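Malonyl acyl carrier protein transacylase (Streptococcus pneumoniae, PDB 3IM8) probably transfers the malonyl group from malonyl-CoA to the holo form of acyl carrier protein, a step that supplies fatty acid synthesis. Local coordinates at residues 159-162 with 163-166; 75-79 with 80-84; 44-47 with 48-52; 102-105 with 106-109. All blocks are in the same frame, centred on the assembly; numbering follows the deposited sequence.

Interaction 1. Residues 159-162 with 163-166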
loop_
_atom_site.group_PDB
_atom_site.type_symbol
_atom_site.label_atom_id
_atom_site.label_comp_id
_atom_site.label_asym_id
_atom_site.label_seq_id
_atom_site.Cartn_x
_atom_site.Cartn_y
_atom_site.Cartn_z
ATOM N N TYR A 159 -10.981 1.853 -1.331
ATOM C CA TYR A 159 -11.597 2.453 -2.530
ATOM C C TYR A 159 -10.586 2.370 -3.680
ATOM O O TYR A 159 -9.814 3.296 -3.901
ATOM C CB TYR A 159 -12.000 3.919 -2.307
ATOM C CG TYR A 159 -13.124 4.102 -1.278
ATOM C CD1 TYR A 159 -12.841 4.182 0.100
ATOM C CD2 TYR A 159 -14.448 4.209 -1.674
ATOM C CE1 TYR A 159 -13.852 4.353 1.048
ATOM C CE2 TYR A 159 -15.487 4.397 -0.704
ATOM C CZ TYR A 159 -15.158 4.458 0.650
ATOM O OH TYR A 159 -16.109 4.647 1.602
ATOM N N ASN A 160 -10.609 1.261 -4.414
ATOM C CA ASN A 160 -9.634 1.024 -5.507
ATOM C C ASN A 160 -9.957 1.738 -6.831
ATOM O O ASN A 160 -9.114 2.476 -7.366
ATOM C CB ASN A 160 -9.360 -0.491 -5.724
ATOM C CG ASN A 160 -8.931 -1.220 -4.447
ATOM O OD1 ASN A 160 -8.275 -0.657 -3.566
ATOM N ND2 ASN A 160 -9.263 -2.512 -4.372
ATOM N N THR A 161 -11.143 1.474 -7.369
ATOM C CA THR A 161 -11.696 2.158 -8.549
ATOM C C THR A 161 -13.172 2.530 -8.268
ATOM O O THR A 161 -13.737 2.044 -7.276
ATOM C CB THR A 161 -11.600 1.281 -9.825
ATOM O OG1 THR A 161 -12.622 0.279 -9.795
ATOM C CG2 THR A 161 -10.187 0.573 -9.918
ATOM N N PRO A 162 -13.790 3.412 -9.107
ATOM C CA PRO A 162 -15.224 3.678 -8.894
ATOM C C PRO A 162 -16.087 2.397 -8.990
ATOM O O PRO A 162 -17.222 2.355 -8.460
ATOM C CB PRO A 162 -15.576 4.671 -10.011
ATOM C CG PRO A 162 -14.255 5.405 -10.318
ATOM C CD PRO A 162 -13.209 4.283 -10.167
ATOM N N ALA A 163 -15.539 1.342 -9.598
ATOM C CA ALA A 163 -16.272 0.051 -9.713
ATOM C C ALA A 163 -15.595 -1.130 -8.968
ATOM O O ALA A 163 -15.742 -2.290 -9.327
ATOM C CB ALA A 163 -16.556 -0.272 -11.178
ATOM N N GLN A 164 -14.816 -0.799 -7.947
ATOM C CA GLN A 164 -14.077 -1.812 -7.206
ATOM C C GLN A 164 -13.795 -1.332 -5.793
ATOM O O GLN A 164 -12.817 -0.625 -5.550
ATOM C CB GLN A 164 -12.766 -2.149 -7.918
ATOM C CG GLN A 164 -12.408 -3.626 -7.895
ATOM C CD GLN A 164 -11.521 -3.992 -6.721
ATOM O OE1 GLN A 164 -11.924 -3.876 -5.564
ATOM N NE2 GLN A 164 -10.305 -4.437 -7.015
ATOM N N ILE A 165 -14.661 -1.716 -4.864
ATOM C CA ILE A 165 -14.524 -1.275 -3.484
ATOM C C ILE A 165 -14.572 -2.470 -2.552
ATOM O O ILE A 165 -15.522 -3.262 -2.588
ATOM C CB ILE A 165 -15.660 -0.235 -3.121
ATOM C CG1 ILE A 165 -15.368 1.075 -3.894
ATOM C CG2 ILE A 165 -15.729 -0.006 -1.585
ATOM C CD1 ILE A 165 -16.503 2.058 -4.036
ATOM N N VAL A 166 -13.537 -2.613 -1.731
ATOM C CA VAL A 166 -13.509 -3.676 -0.778
ATOM C C VAL A 166 -14.072 -3.198 0.558
ATOM O O VAL A 166 -13.597 -2.187 1.129
ATOM C CB VAL A 166 -12.067 -4.255 -0.538
ATOM C CG1 VAL A 166 -12.123 -5.462 0.438
ATOM C CG2 VAL A 166 -11.401 -4.636 -1.872
#
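Gln164 reaches back across a beta hairpin to Thr161 and Asn160. Its CB lies against the Thr161 hydroxyl, 3.1 Å from OG1, a tight approach. The chain then bends at chi2 (-93°), about the CB-CG bond, which swings the amide away from Thr161 and over to Asn160. There Gln164 CD lies 3.6 Å from Asn160 ND2, and Gln164 OE1 accepts a hydrogen bond from that nitrogen at 3.2 Å. The two amide planes stand nearly perpendicular, 88° apart, and the donor sits above the carbonyl plane of Gln164. Gln164 NE2, the other end of the amide, is 3.4 Å from Asn160 ND2, two donors side by side.

The backbone beneath is a classic beta bulge: Asn160 and Thr161 both face Gln164, whose O takes a straight bond from Thr161 N (3.2 Å) and a weak one from Asn160 N. A type I turn from Thr161 to Gln164 closes the hairpin, and Thr161 OG1 accepts from Ala163 N at 3.1 Å. Tyr159 CD2 and Ile165 CD1 pair at 3.8 Å, and both residues lie against Val138 of helix 138-148, whereas Asn160, Thr161 and Gln164 meet Phe281 of helix 277-285, and Gln164 also touches strand 129-134.

Interaction 2. Residues 75-79 with 80-84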
loop_
_atom_site.group_PDB
_atom_site.type_symbol
_atom_site.label_atom_id
_atom_site.label_comp_id
_atom_site.label_asym_id
_atom_site.label_seq_id
_atom_site.Cartn_x
_atom_site.Cartn_y
_atom_site.Cartn_z
ATOM N N LEU A 75 16.916 2.575 -7.905
ATOM C CA LEU A 75 17.424 2.173 -9.217
ATOM C C LEU A 75 16.904 3.094 -10.336
ATOM O O LEU A 75 17.711 3.591 -11.153
ATOM C CB LEU A 75 17.137 0.689 -9.508
ATOM C CG LEU A 75 17.519 0.110 -10.890
ATOM C CD1 LEU A 75 18.965 0.389 -11.303
ATOM C CD2 LEU A 75 17.238 -1.380 -10.964
ATOM N N LEU A 76 15.580 3.303 -10.373
ATOM C CA LEU A 76 14.963 4.223 -11.307
ATOM C C LEU A 76 15.659 5.609 -11.236
ATOM O O LEU A 76 15.966 6.191 -12.291
ATOM C CB LEU A 76 13.432 4.327 -11.084
ATOM C CG LEU A 76 12.567 3.112 -11.479
ATOM C CD1 LEU A 76 11.173 3.508 -11.709
ATOM C CD2 LEU A 76 13.097 2.482 -12.772
ATOM N N GLN A 77 15.964 6.090 -10.023
ATOM C CA GLN A 77 16.694 7.349 -9.843
ATOM C C GLN A 77 18.057 7.377 -10.544
ATOM O O GLN A 77 18.389 8.356 -11.225
ATOM C CB GLN A 77 16.876 7.707 -8.368
ATOM C CG GLN A 77 15.622 8.212 -7.677
ATOM C CD GLN A 77 15.923 8.761 -6.323
ATOM O OE1 GLN A 77 16.435 8.055 -5.428
ATOM N NE2 GLN A 77 15.573 10.017 -6.128
ATOM N N GLU A 78 18.825 6.300 -10.398
ATOM C CA GLU A 78 20.089 6.095 -11.109
ATOM C C GLU A 78 19.959 6.068 -12.635
ATOM O O GLU A 78 20.870 6.497 -13.309
ATOM C CB GLU A 78 20.739 4.778 -10.648
ATOM C CG GLU A 78 21.981 4.306 -11.482
ATOM C CD GLU A 78 22.570 2.973 -10.991
ATOM O OE1 GLU A 78 22.710 2.072 -11.837
ATOM O OE2 GLU A 78 22.896 2.829 -9.770
ATOM N N LYS A 79 18.869 5.518 -13.181
ATOM C CA LYS A 79 18.595 5.536 -14.648
ATOM C C LYS A 79 17.983 6.878 -15.147
ATOM O O LYS A 79 17.644 7.027 -16.328
ATOM C CB LYS A 79 17.734 4.325 -15.069
ATOM C CG LYS A 79 18.328 2.945 -14.675
ATOM C CD LYS A 79 19.312 2.317 -15.708
ATOM C CE LYS A 79 20.214 1.248 -15.078
ATOM N NZ LYS A 79 21.134 0.481 -15.995
ATOM N N GLY A 80 17.870 7.854 -14.247
ATOM C CA GLY A 80 17.416 9.202 -14.586
ATOM C C GLY A 80 15.931 9.516 -14.485
ATOM O O GLY A 80 15.495 10.537 -15.054
ATOM N N TYR A 81 15.137 8.661 -13.805
ATOM C CA TYR A 81 13.713 8.980 -13.497
ATOM C C TYR A 81 13.570 9.505 -12.094
ATOM O O TYR A 81 13.870 8.803 -11.127
ATOM C CB TYR A 81 12.770 7.771 -13.636
ATOM C CG TYR A 81 12.739 7.171 -14.983
ATOM C CD1 TYR A 81 13.809 6.429 -15.441
ATOM C CD2 TYR A 81 11.643 7.337 -15.808
ATOM C CE1 TYR A 81 13.808 5.885 -16.707
ATOM C CE2 TYR A 81 11.625 6.779 -17.061
ATOM C CZ TYR A 81 12.719 6.043 -17.501
ATOM O OH TYR A 81 12.741 5.467 -18.738
ATOM N N GLN A 82 13.046 10.715 -11.981
ATOM C CA GLN A 82 12.788 11.350 -10.707
ATOM C C GLN A 82 11.260 11.630 -10.651
ATOM O O GLN A 82 10.705 12.203 -11.600
ATOM C CB GLN A 82 13.642 12.640 -10.639
ATOM C CG GLN A 82 13.413 13.555 -9.432
ATOM C CD GLN A 82 13.406 12.793 -8.094
ATOM O OE1 GLN A 82 14.207 11.853 -7.878
ATOM N NE2 GLN A 82 12.483 13.194 -7.192
ATOM N N PRO A 83 10.556 11.225 -9.559
ATOM C CA PRO A 83 9.095 11.507 -9.574
ATOM C C PRO A 83 8.718 12.949 -9.232
ATOM O O PRO A 83 9.444 13.607 -8.512
ATOM C CB PRO A 83 8.550 10.550 -8.504
ATOM C CG PRO A 83 9.649 10.398 -7.574
ATOM C CD PRO A 83 10.912 10.358 -8.432
ATOM N N ASP A 84 7.587 13.424 -9.741
ATOM C CA ASP A 84 7.081 14.755 -9.384
ATOM C C ASP A 84 6.103 14.697 -8.216
ATOM O O ASP A 84 5.911 15.685 -7.468
ATOM C CB ASP A 84 6.436 15.421 -10.624
ATOM C CG ASP A 84 7.453 15.599 -11.763
ATOM O OD1 ASP A 84 8.401 16.359 -11.559
ATOM O OD2 ASP A 84 7.364 14.930 -12.810
#
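A Schellman motif ends helix 58-78, with Gly80 and Tyr81 folding back on Leu76 and Gln77. Gly80 is the first residue to leave helical geometry, and its positive phi of 91° turns the chain out of the right-handed spiral. Tyr81 N donates to Leu76 O at 3.0 Å, the 6→1 bond of the motif, and Gly80 N donates to Gln77 O at 3.1 Å, the 5→2 bond. A CA-H...O contact from Gln77 CA to Tyr81 O (3.4 Å) accompanies them where the departing loop passes the last turn.

Two side chains extend the grip beyond the backbone. Gln77 runs extended past CG, and Gln82 bends at chi2, so that the pair lie side by side and point the same way. Gln77 NE2 then donates to Gln82 OE1 at 2.9 Å, with an N-H...O angle of 163°. The bond lies in the carbonyl plane of Gln82 and in the amide plane of Gln77, although the two amides are twisted 48° apart.

On the inner side, Tyr81 CB packs against Leu76 CB at 4.3 Å, and Leu76 O lies in the plane of the Tyr81 ring at its edge, 3.8 Å from Tyr81 CD1. Leu76 and Tyr81 both continue onto Phe6 of strand 4-8, Ile270 of strand 268-272 and helix 297-304.

The chemistry thus has three parts: Leu76 O and Gln77 O in the last turn are met by Tyr81 N and Gly80 N, which close off the helix end, a neutral amide pair joins the turn to the loop, and Leu76 and Tyr81 turn apolar carbons toward the core strands.

Interaction 3. Residues 44-47 with 48-52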
loop_
_atom_site.group_PDB
_atom_site.type_symbol
_atom_site.label_atom_id
_atom_site.label_comp_id
_atom_site.label_asym_id
_atom_site.label_seq_id
_atom_site.Cartn_x
_atom_site.Cartn_y
_atom_site.Cartn_z
ATOM N N LEU A 44 17.487 -10.148 5.394
ATOM C CA LEU A 44 16.257 -9.976 4.595
ATOM C C LEU A 44 16.347 -10.562 3.175
ATOM O O LEU A 44 15.336 -11.000 2.581
ATOM C CB LEU A 44 15.827 -8.499 4.535
ATOM C CG LEU A 44 14.558 -8.094 3.746
ATOM C CD1 LEU A 44 13.293 -8.703 4.321
ATOM C CD2 LEU A 44 14.443 -6.537 3.695
ATOM N N ARG A 45 17.543 -10.565 2.607
ATOM C CA ARG A 45 17.705 -11.062 1.245
ATOM C C ARG A 45 17.411 -12.598 1.230
ATOM O O ARG A 45 16.682 -13.124 0.352
ATOM C CB ARG A 45 19.140 -10.758 0.776
ATOM C CG ARG A 45 19.573 -11.402 -0.548
ATOM C CD ARG A 45 18.967 -10.610 -1.720
ATOM N NE ARG A 45 17.658 -11.127 -2.198
ATOM C CZ ARG A 45 16.690 -10.378 -2.697
ATOM N NH1 ARG A 45 16.843 -9.057 -2.784
ATOM N NH2 ARG A 45 15.559 -10.950 -3.096
ATOM N N TYR A 46 18.015 -13.305 2.192
ATOM C CA TYR A 46 17.744 -14.732 2.388
ATOM C C TYR A 46 16.241 -14.989 2.690
ATOM O O TYR A 46 15.608 -15.885 2.120
ATOM C CB TYR A 46 18.607 -15.258 3.531
ATOM C CG TYR A 46 18.410 -16.738 3.743
ATOM C CD1 TYR A 46 18.909 -17.676 2.808
ATOM C CD2 TYR A 46 17.703 -17.205 4.851
ATOM C CE1 TYR A 46 18.691 -19.068 2.976
ATOM C CE2 TYR A 46 17.488 -18.566 5.051
ATOM C CZ TYR A 46 17.974 -19.502 4.117
ATOM O OH TYR A 46 17.743 -20.846 4.354
ATOM N N LEU A 47 15.646 -14.171 3.562
ATOM C CA LEU A 47 14.190 -14.307 3.815
ATOM C C LEU A 47 13.416 -14.208 2.521
ATOM O O LEU A 47 12.586 -15.076 2.199
ATOM C CB LEU A 47 13.704 -13.253 4.822
ATOM C CG LEU A 47 12.266 -13.283 5.339
ATOM C CD1 LEU A 47 12.151 -12.605 6.697
ATOM C CD2 LEU A 47 11.350 -12.640 4.354
ATOM N N ILE A 48 13.688 -13.160 1.748
ATOM C CA ILE A 48 12.936 -12.948 0.521
ATOM C C ILE A 48 13.118 -14.120 -0.494
ATOM O O ILE A 48 12.173 -14.528 -1.221
ATOM C CB ILE A 48 13.255 -11.528 -0.142
ATOM C CG1 ILE A 48 12.658 -10.379 0.706
ATOM C CG2 ILE A 48 12.640 -11.442 -1.521
ATOM C CD1 ILE A 48 13.351 -8.986 0.473
ATOM N N ASP A 49 14.334 -14.630 -0.558
ATOM C CA ASP A 49 14.705 -15.646 -1.511
ATOM C C ASP A 49 14.327 -17.107 -1.146
ATOM O O ASP A 49 14.300 -17.987 -2.046
ATOM C CB ASP A 49 16.221 -15.587 -1.699
ATOM C CG ASP A 49 16.668 -14.318 -2.355
ATOM O OD1 ASP A 49 15.825 -13.643 -2.978
ATOM O OD2 ASP A 49 17.854 -14.006 -2.268
ATOM N N THR A 50 14.120 -17.386 0.155
ATOM C CA THR A 50 14.079 -18.786 0.605
ATOM C C THR A 50 12.989 -19.101 1.642
ATOM O O THR A 50 12.640 -20.267 1.784
ATOM C CB THR A 50 15.440 -19.233 1.183
ATOM O OG1 THR A 50 16.503 -18.632 0.432
ATOM C CG2 THR A 50 15.604 -20.774 1.147
ATOM N N GLU A 51 12.533 -18.114 2.399
ATOM C CA GLU A 51 11.557 -18.381 3.449
ATOM C C GLU A 51 10.190 -17.925 2.982
ATOM O O GLU A 51 9.806 -16.779 3.211
ATOM C CB GLU A 51 11.944 -17.659 4.740
ATOM C CG GLU A 51 13.151 -18.254 5.446
ATOM C CD GLU A 51 13.654 -17.379 6.576
ATOM O OE1 GLU A 51 13.914 -17.914 7.675
ATOM O OE2 GLU A 51 13.790 -16.155 6.367
ATOM N N GLU A 52 9.455 -18.809 2.314
ATOM C CA GLU A 52 8.224 -18.372 1.727
ATOM C C GLU A 52 7.143 -18.074 2.792
ATOM O O GLU A 52 6.417 -17.080 2.687
ATOM C CB GLU A 52 7.742 -19.319 0.628
ATOM C CG GLU A 52 6.680 -18.663 -0.195
ATOM C CD GLU A 52 6.457 -19.269 -1.563
ATOM O OE1 GLU A 52 5.436 -18.872 -2.187
ATOM O OE2 GLU A 52 7.282 -20.124 -2.022
#
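Arg45 and Asp49 form a salt bridge one turn apart on the short helix 44-50, an i to i+4 pair. The guanidinium meets the carboxylate with NE and NH2, one nitrogen to each oxygen: Arg45 NE donates to Asp49 OD2 at 2.9 Å, while Arg45 NH2 donates to Asp49 OD1 at 2.7 Å. The oxygens are met on their syn sides but from well out of the carboxylate plane, while both lie near the guanidinium plane; the two planes are 26° apart. Bends at chi2 and chi3 (78° and -93°) curl the arginine back along the helix to reach its partner.

A second shell fixes this pair. Asp49 OD2 also forms a salt bridge with Arg20, so two positive groups share the carboxylate, which would probably keep it ionised; Arg45 NH2 in turn donates to Met18 O. Ile48 CG2 comes within 3.4 Å of Arg45 NH2, and Ile48 CD1 lies on Leu44 CG at 3.6 Å. Leu44 and Ile48 face helix 58-78, where they meet Ala64, Ala67 and Thr68.

Glu51, at the N-cap position of helix 52-55, donates through its N to Leu47 O at 3.0 Å. Its extended side chain crosses Leu47 at about a right angle, bringing OE2 to Leu47 CB, while OE1 forms a salt bridge with Lys54. On the outer side Thr50 CB makes a CH-pi contact over a face of the Tyr46 ring, 4.0 Å from the centroid, off-centre toward the rim.

Interaction 4. Residues 102-105 with 106-109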
loop_
_atom_site.group_PDB
_atom_site.type_symbol
_atom_site.label_atom_id
_atom_site.label_comp_id
_atom_site.label_asym_id
_atom_site.label_seq_id
_atom_site.Cartn_x
_atom_site.Cartn_y
_atom_site.Cartn_z
ATOM N N ALA A 102 10.573 12.734 3.086
ATOM C CA ALA A 102 10.111 12.959 4.463
ATOM C C ALA A 102 10.522 11.907 5.516
ATOM O O ALA A 102 10.728 12.236 6.692
ATOM C CB ALA A 102 8.617 13.198 4.513
ATOM N N LEU A 103 10.655 10.657 5.106
ATOM C CA LEU A 103 11.050 9.583 6.040
ATOM C C LEU A 103 12.416 8.976 5.678
ATOM O O LEU A 103 12.625 8.585 4.520
ATOM C CB LEU A 103 9.936 8.521 6.080
ATOM C CG LEU A 103 10.082 7.187 6.826
ATOM C CD1 LEU A 103 10.366 7.429 8.282
ATOM C CD2 LEU A 103 8.753 6.426 6.629
ATOM N N ASP A 104 13.346 8.923 6.645
ATOM C CA ASP A 104 14.655 8.273 6.435
ATOM C C ASP A 104 14.461 6.765 6.149
ATOM O O ASP A 104 13.585 6.111 6.732
ATOM C CB ASP A 104 15.594 8.480 7.648
ATOM C CG ASP A 104 16.876 7.602 7.588
ATOM O OD1 ASP A 104 17.833 7.960 6.863
ATOM O OD2 ASP A 104 16.948 6.552 8.281
ATOM N N PHE A 105 15.267 6.234 5.243
ATOM C CA PHE A 105 15.073 4.869 4.843
ATOM C C PHE A 105 15.241 3.877 6.008
ATOM O O PHE A 105 14.373 3.005 6.231
ATOM C CB PHE A 105 16.029 4.508 3.716
ATOM C CG PHE A 105 16.013 3.065 3.387
ATOM C CD1 PHE A 105 14.832 2.457 2.999
ATOM C CD2 PHE A 105 17.176 2.303 3.476
ATOM C CE1 PHE A 105 14.793 1.080 2.660
ATOM C CE2 PHE A 105 17.150 0.956 3.177
ATOM C CZ PHE A 105 15.937 0.341 2.766
ATOM N N GLU A 106 16.356 3.985 6.730
ATOM C CA GLU A 106 16.604 3.125 7.897
ATOM C C GLU A 106 15.537 3.264 9.002
ATOM O O GLU A 106 15.116 2.270 9.613
ATOM C CB GLU A 106 18.047 3.350 8.411
ATOM C CG GLU A 106 19.047 2.674 7.494
ATOM C CD GLU A 106 20.489 3.110 7.674
ATOM O OE1 GLU A 106 20.802 4.291 7.389
ATOM O OE2 GLU A 106 21.338 2.262 8.014
ATOM N N ASP A 107 15.073 4.487 9.233
ATOM C CA ASP A 107 13.909 4.719 10.096
ATOM C C ASP A 107 12.650 3.951 9.611
ATOM O O ASP A 107 11.922 3.364 10.419
ATOM C CB ASP A 107 13.561 6.207 10.115
ATOM C CG ASP A 107 14.450 7.005 11.050
ATOM O OD1 ASP A 107 15.194 6.373 11.817
ATOM O OD2 ASP A 107 14.434 8.268 10.975
ATOM N N ALA A 108 12.410 3.999 8.291
ATOM C CA ALA A 108 11.248 3.381 7.672
ATOM C C ALA A 108 11.284 1.883 7.928
ATOM O O ALA A 108 10.315 1.289 8.348
ATOM C CB ALA A 108 11.268 3.644 6.167
ATOM N N VAL A 109 12.425 1.271 7.667
ATOM C CA VAL A 109 12.565 -0.159 7.821
ATOM C C VAL A 109 12.204 -0.576 9.245
ATOM O O VAL A 109 11.412 -1.526 9.402
ATOM C CB VAL A 109 13.979 -0.603 7.475
ATOM C CG1 VAL A 109 14.142 -2.085 7.714
ATOM C CG2 VAL A 109 14.276 -0.289 5.988
HETATM O O HOH W 1 12.816 9.909 9.520
#
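Asp104 caps the start of helix 105-122 through its OD2, which accepts from Asp107 N at 2.9 Å with an N-H...O angle of 161°. The donor meets OD2 on its anti side, tilted 21° from the carboxylate plane. A chi1 of 169°, which sets CG opposite the backbone N, brings the carboxylate over the first turn, where Asp104 OD2 also comes 3.1 Å from Glu106 N. The favourable end of the helix dipole would probably stabilise its negative charge, offsetting the nearness of the Asp107 and Glu106 carboxylates.

Asp107 answers in the other direction through a water molecule, which accepts from Asp104 N and donates to Asp107 OD2 at 2.7 Å. The arrangement resembles a capping box, but the return link from Asp107 to Asp104 N runs through water. The regular helical pattern follows, Ala108 N donating to Asp104 O and Val109 N to Phe105 O.

The residue before the cap packs on the first turn through its apolar branches. Leu103 CD2 lies 3.8 Å from Ala108 CB, and Leu103 CD1 rests on Asp107 CB at 3.9 Å; Leu103 and Ala108 both touch Val98 of helix 92-99. Val109 CG2 stands over one face of the Phe105 ring, 3.9 Å from the centroid and displaced toward the CE1-CZ edge, approaching Phe105 CE1 to 3.6 Å. Phe105 and Val109 together pack on Leu66 of helix 58-78, and both also reach helix 27-40, Phe105 at Thr32 and Val109 at Val39 and Leu40.

How the interactions relate
None of the four contacts touches another. Interactions 3 and 4 come closest, about 6 Å between nearest atoms, and helix 58-78 relates them: it receives Leu44 and Ile48 from one and Phe105 and Val109 from the other, while its own C-terminal end is interaction 2. That end lies about 10 Å, nearest atoms, from interaction 4. Interaction 1 stands apart in the mixed sheet, its centre about 30 Å from those of interactions 2 and 4, yet it alone approaches the predicted active site: the side chain of Tyr159 is about 8 Å from that of His199, and that of Asn160 about 9 Å from that of Ser90.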